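Local coordinates for protein phosphoheptose isomerase (Neisseria gonorrhoeae, PDB 5I01) that probably catalyses the isomerisation of sedoheptulose 7-phosphate to D-glycero-D-manno-heptose 7-phosphate, working as a homotetramer with one zinc ion per subunit, at residues Val117-Ser122 with His143-Thr148; Gln107-Gly112 with His138-His143. The protein carries 1 engineered substitution. One frame throughout, in Å; residues are numbered along the deposited sequence.

Contact 1: Val117-Ser122 with His143-Thr148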
# COMPACT_ATOMS: atom_id res chain seq x y z
N VAL A 117 -22.01 -3.39 -0.52
CA VAL A 117 -22.04 -2.16 -1.29
C VAL A 117 -20.68 -1.87 -1.90
O VAL A 117 -19.67 -1.93 -1.21
CB VAL A 117 -22.52 -0.99 -0.40
CG1 VAL A 117 -22.27 0.36 -1.07
CG2 VAL A 117 -24.00 -1.16 -0.10
N LEU A 118 -20.67 -1.61 -3.21
CA LEU A 118 -19.51 -1.14 -3.91
C LEU A 118 -19.64 0.35 -4.10
O LEU A 118 -20.64 0.84 -4.65
CB LEU A 118 -19.40 -1.81 -5.28
CG LEU A 118 -18.25 -1.36 -6.21
CD1 LEU A 118 -16.91 -1.62 -5.57
CD2 LEU A 118 -18.32 -2.04 -7.56
N VAL A 119 -18.61 1.08 -3.65
CA VAL A 119 -18.46 2.49 -3.93
C VAL A 119 -17.41 2.62 -4.99
O VAL A 119 -16.23 2.46 -4.71
CB VAL A 119 -18.06 3.28 -2.67
CG1 VAL A 119 -17.80 4.75 -3.01
CG2 VAL A 119 -19.13 3.14 -1.59
N GLY A 120 -17.82 2.89 -6.22
CA GLY A 120 -16.90 3.05 -7.34
C GLY A 120 -16.64 4.52 -7.57
O GLY A 120 -17.58 5.28 -7.74
N ILE A 121 -15.37 4.92 -7.58
CA ILE A 121 -15.00 6.32 -7.72
C ILE A 121 -14.27 6.52 -9.04
O ILE A 121 -13.32 5.78 -9.34
CB ILE A 121 -14.14 6.83 -6.54
CG1 ILE A 121 -14.79 6.44 -5.20
CG2 ILE A 121 -13.98 8.35 -6.60
CD1 ILE A 121 -13.90 6.63 -3.99
N SER A 122 -14.73 7.51 -9.81
CA SER A 122 -14.25 7.76 -11.16
C SER A 122 -14.59 9.19 -11.61
O SER A 122 -15.77 9.52 -11.81
CB SER A 122 -14.89 6.75 -12.11
OG SER A 122 -14.53 7.00 -13.46
N HIS A 143 -25.44 -3.63 -4.21
CA HIS A 143 -25.87 -2.30 -4.66
C HIS A 143 -24.63 -1.44 -4.89
O HIS A 143 -23.57 -1.71 -4.32
CB HIS A 143 -26.80 -1.67 -3.63
CG HIS A 143 -27.90 -2.58 -3.20
ND1 HIS A 143 -28.77 -3.18 -4.08
CD2 HIS A 143 -28.27 -3.01 -1.97
CE1 HIS A 143 -29.63 -3.93 -3.42
NE2 HIS A 143 -29.35 -3.84 -2.13
N VAL A 144 -24.76 -0.41 -5.72
CA VAL A 144 -23.60 0.40 -6.14
C VAL A 144 -23.84 1.86 -5.79
O VAL A 144 -24.96 2.36 -5.91
CB VAL A 144 -23.29 0.21 -7.65
CG1 VAL A 144 -22.13 1.09 -8.11
CG2 VAL A 144 -22.96 -1.24 -7.93
N ILE A 145 -22.78 2.53 -5.33
CA ILE A 145 -22.77 3.98 -5.16
C ILE A 145 -21.63 4.51 -6.01
O ILE A 145 -20.46 4.24 -5.73
CB ILE A 145 -22.58 4.40 -3.68
CG1 ILE A 145 -23.76 3.90 -2.84
CG2 ILE A 145 -22.44 5.93 -3.55
CD1 ILE A 145 -23.51 3.94 -1.35
N ALA A 146 -21.97 5.23 -7.07
CA ALA A 146 -20.99 5.76 -7.99
C ALA A 146 -20.67 7.20 -7.62
O ALA A 146 -21.59 8.01 -7.49
CB ALA A 146 -21.52 5.68 -9.42
N LEU A 147 -19.38 7.50 -7.45
CA LEU A 147 -18.91 8.86 -7.33
C LEU A 147 -18.26 9.22 -8.67
O LEU A 147 -17.15 8.75 -8.96
CB LEU A 147 -17.93 9.02 -6.16
CG LEU A 147 -18.60 9.18 -4.79
CD1 LEU A 147 -19.34 7.90 -4.41
CD2 LEU A 147 -17.60 9.52 -3.70
N THR A 148 -18.96 10.02 -9.47
CA THR A 148 -18.51 10.41 -10.82
C THR A 148 -18.40 11.92 -11.00
O THR A 148 -18.77 12.69 -10.11
CB THR A 148 -19.45 9.87 -11.92
OG1 THR A 148 -20.71 10.57 -11.88
CG2 THR A 148 -19.69 8.36 -11.76
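Val117 CG1 meets Ile145 CD1 at 3.8 Å, the first of two diagonal fits between neighbouring parallel strands in the sheet of this SIS-family subunit. In register, Val117 faces His143 and Val119 faces Ile145, but the branched tips reach across that register. Ile145 sends CG1 to the side opposite its carbonyl carbon (chi1 -63°), and the extended end carries CD1 back to Val117, the two side chains meeting at a slant. Leu147 also places its CG anti to its carbonyl carbon, but a turn at chi2 (66°) brings CD1 onto Val119 CG1 at 3.8 Å, while its CB lies alongside Ile121 CG2 at 4.0 Å, where both side chains point the same way. Leu147 thus fits between Val119 and Ile121. Helix 29-44 packs on this face, with Ala35 and Met39 against Ile145.

The other face is flattest in the middle, where Gly120 and Ala146 pair and Ala146 CB is the only side-chain carbon of the two. Leu118 CB and Val144 CG2 are a loose 4.5 Å apart; Ala137 of helix 128-139 touches both residues.

Between the faces runs a parallel ladder. Leu118 gives its N-H to His143 O and receives Ile145 N on its own O at 2.8 Å; Gly120 does the same with Ile145 O and Leu147 N. The Gly120 bond to Ile145 O is the most bent, 139° at the hydrogen, and Ser122 N closes the series on Leu147 O at 2.8 Å.

At the C-terminal end the chemistry turns polar. Thr148 OG1 is hydrogen-bonded to Asn167 OD1, and Ser122 OG to Ser127 OG; both serines are predicted to bind the substrate. The parallel strand pair places Ser122 at the carboxyl edge of the sheet, where parallel alpha/beta folds have their active sites.

Contact 2: Gln107-Gly112 with His138-His143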
# COMPACT_ATOMS: atom_id res chain seq x y z
N GLN A 107 -11.29 -8.73 -7.20
CA GLN A 107 -11.41 -8.59 -5.74
C GLN A 107 -12.88 -8.54 -5.28
O GLN A 107 -13.20 -9.00 -4.18
CB GLN A 107 -10.65 -7.37 -5.25
CG GLN A 107 -9.15 -7.47 -5.45
CD GLN A 107 -8.43 -6.24 -4.94
OE1 GLN A 107 -8.27 -6.06 -3.73
NE2 GLN A 107 -8.02 -5.38 -5.87
N VAL A 108 -13.76 -7.99 -6.12
CA VAL A 108 -15.20 -7.97 -5.84
C VAL A 108 -15.74 -9.40 -5.86
O VAL A 108 -16.47 -9.79 -4.96
CB VAL A 108 -15.98 -7.07 -6.82
CG1 VAL A 108 -17.48 -7.20 -6.61
CG2 VAL A 108 -15.57 -5.60 -6.66
N ARG A 109 -15.36 -10.18 -6.88
CA ARG A 109 -15.69 -11.61 -6.93
C ARG A 109 -15.13 -12.42 -5.75
O ARG A 109 -15.77 -13.35 -5.30
CB ARG A 109 -15.28 -12.25 -8.27
CG ARG A 109 -16.29 -12.01 -9.40
CD ARG A 109 -16.04 -12.92 -10.61
NE ARG A 109 -14.88 -12.49 -11.39
CZ ARG A 109 -14.84 -11.47 -12.26
NH1 ARG A 109 -15.92 -10.71 -12.51
NH2 ARG A 109 -13.70 -11.20 -12.91
N ALA A 110 -13.94 -12.07 -5.25
CA ALA A 110 -13.40 -12.69 -4.03
C ALA A 110 -14.20 -12.33 -2.77
O ALA A 110 -14.72 -13.22 -2.09
CB ALA A 110 -11.95 -12.29 -3.83
N LEU A 111 -14.29 -11.04 -2.48
CA LEU A 111 -14.80 -10.55 -1.19
C LEU A 111 -16.31 -10.32 -1.13
O LEU A 111 -16.90 -10.49 -0.07
CB LEU A 111 -14.09 -9.25 -0.80
CG LEU A 111 -12.56 -9.31 -0.73
CD1 LEU A 111 -12.01 -7.98 -0.28
CD2 LEU A 111 -12.08 -10.42 0.20
N GLY A 112 -16.93 -9.93 -2.24
CA GLY A 112 -18.32 -9.47 -2.25
C GLY A 112 -19.33 -10.55 -1.93
O GLY A 112 -19.11 -11.73 -2.23
N HIS A 138 -22.97 -6.13 -9.69
CA HIS A 138 -24.34 -6.46 -10.11
C HIS A 138 -24.55 -7.98 -10.14
O HIS A 138 -25.51 -8.46 -9.54
CB HIS A 138 -24.71 -5.80 -11.44
CG HIS A 138 -25.06 -4.34 -11.30
ND1 HIS A 138 -24.89 -3.44 -12.33
CD2 HIS A 138 -25.55 -3.63 -10.25
CE1 HIS A 138 -25.27 -2.24 -11.92
NE2 HIS A 138 -25.68 -2.33 -10.67
N GLU A 139 -23.63 -8.71 -10.77
CA GLU A 139 -23.67 -10.19 -10.78
C GLU A 139 -23.69 -10.83 -9.38
O GLU A 139 -24.30 -11.89 -9.20
CB GLU A 139 -22.52 -10.77 -11.64
CG GLU A 139 -22.77 -10.65 -13.15
CD GLU A 139 -21.51 -10.63 -14.03
OE1 GLU A 139 -20.40 -10.35 -13.53
OE2 GLU A 139 -21.65 -10.86 -15.26
N ARG A 140 -23.07 -10.17 -8.39
CA ARG A 140 -23.16 -10.62 -6.98
C ARG A 140 -24.36 -10.12 -6.18
O ARG A 140 -24.41 -10.37 -4.98
CB ARG A 140 -21.89 -10.25 -6.19
CG ARG A 140 -20.74 -11.21 -6.35
CD ARG A 140 -21.05 -12.63 -5.90
NE ARG A 140 -20.12 -13.52 -6.57
CZ ARG A 140 -18.86 -13.72 -6.19
NH1 ARG A 140 -18.37 -13.13 -5.10
NH2 ARG A 140 -18.09 -14.54 -6.90
N ASP A 141 -25.31 -9.43 -6.82
CA ASP A 141 -26.46 -8.83 -6.13
C ASP A 141 -26.07 -7.85 -5.01
O ASP A 141 -26.64 -7.86 -3.90
CB ASP A 141 -27.41 -9.93 -5.62
CG ASP A 141 -27.95 -10.79 -6.75
OD1 ASP A 141 -28.63 -10.26 -7.66
OD2 ASP A 141 -27.69 -12.00 -6.74
N MET A 142 -25.08 -7.01 -5.32
CA MET A 142 -24.64 -5.91 -4.48
C MET A 142 -25.19 -4.61 -5.07
O MET A 142 -25.34 -4.50 -6.28
CB MET A 142 -23.11 -5.81 -4.45
CG MET A 142 -22.36 -6.98 -3.84
SD MET A 142 -20.59 -6.92 -4.23
CE MET A 142 -20.08 -5.41 -3.44
N HIS A 143 -25.44 -3.63 -4.21
CA HIS A 143 -25.87 -2.30 -4.66
C HIS A 143 -24.63 -1.44 -4.89
O HIS A 143 -23.57 -1.71 -4.32
CB HIS A 143 -26.80 -1.67 -3.63
CG HIS A 143 -27.90 -2.58 -3.20
ND1 HIS A 143 -28.77 -3.18 -4.08
CD2 HIS A 143 -28.27 -3.01 -1.97
CE1 HIS A 143 -29.63 -3.93 -3.42
NE2 HIS A 143 -29.35 -3.84 -2.13
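The ends of two helices, 105-111 and 128-139, meet here, the second closed by a Schellman motif in which Asp141, with positive phi, is the C-prime residue. Arg140, the first residue beyond that helix, reaches over to the C-terminal turn of the first. Its NH1 donates to Arg109 O at 2.6 Å and to Gly112 O at 3.3 Å, while NH2 adds a weak bond to Arg109 O. The Gly112 oxygen sits at the edge of the guanidinium, near its plane, but the donor stands above the carbonyl plane of Gly112. A bend at chi2 (-60°) deflects the Arg140 chain before it runs on to Arg109, whose CG lies over one face of the guanidinium. The two guanidinium planes are 81° apart; Arg109 NE forms a salt bridge with Glu78 OE2 of the second subunit.

Beside this polar grip, Met142 SD touches Val108 CG1 and Gly112 CA, each at 3.9 Å. Gly112 brings its bare CA up to the sulphur. Carbonyls at the C-terminal end of a helix, such as Arg109 O, lie at the negative pole of its dipole, so the positive Arg140 is probably stabilised electrostatically as well as by its hydrogen bonds.

From the N terminus, the chain passes helix 105-111, strand 117-122, helix 128-139 and strand 143-149, so the segments of the two contacts alternate and their loops cross. Contact 1 closes the beta-alpha-beta crossover, returning the chain beside strand 117-122 after helix 128-139. Contact 2 closes a longer loop that starts one helix earlier and ends in the turn leading into strand 143-149. The two share His143, and Met142 CE packs on Leu118 N at 3.8 Å, where the turn meets the start of the central strand. Together they tie the sheet's interior to the helix ends at its amino-terminal edge, with the second subunit close to helix 105-111.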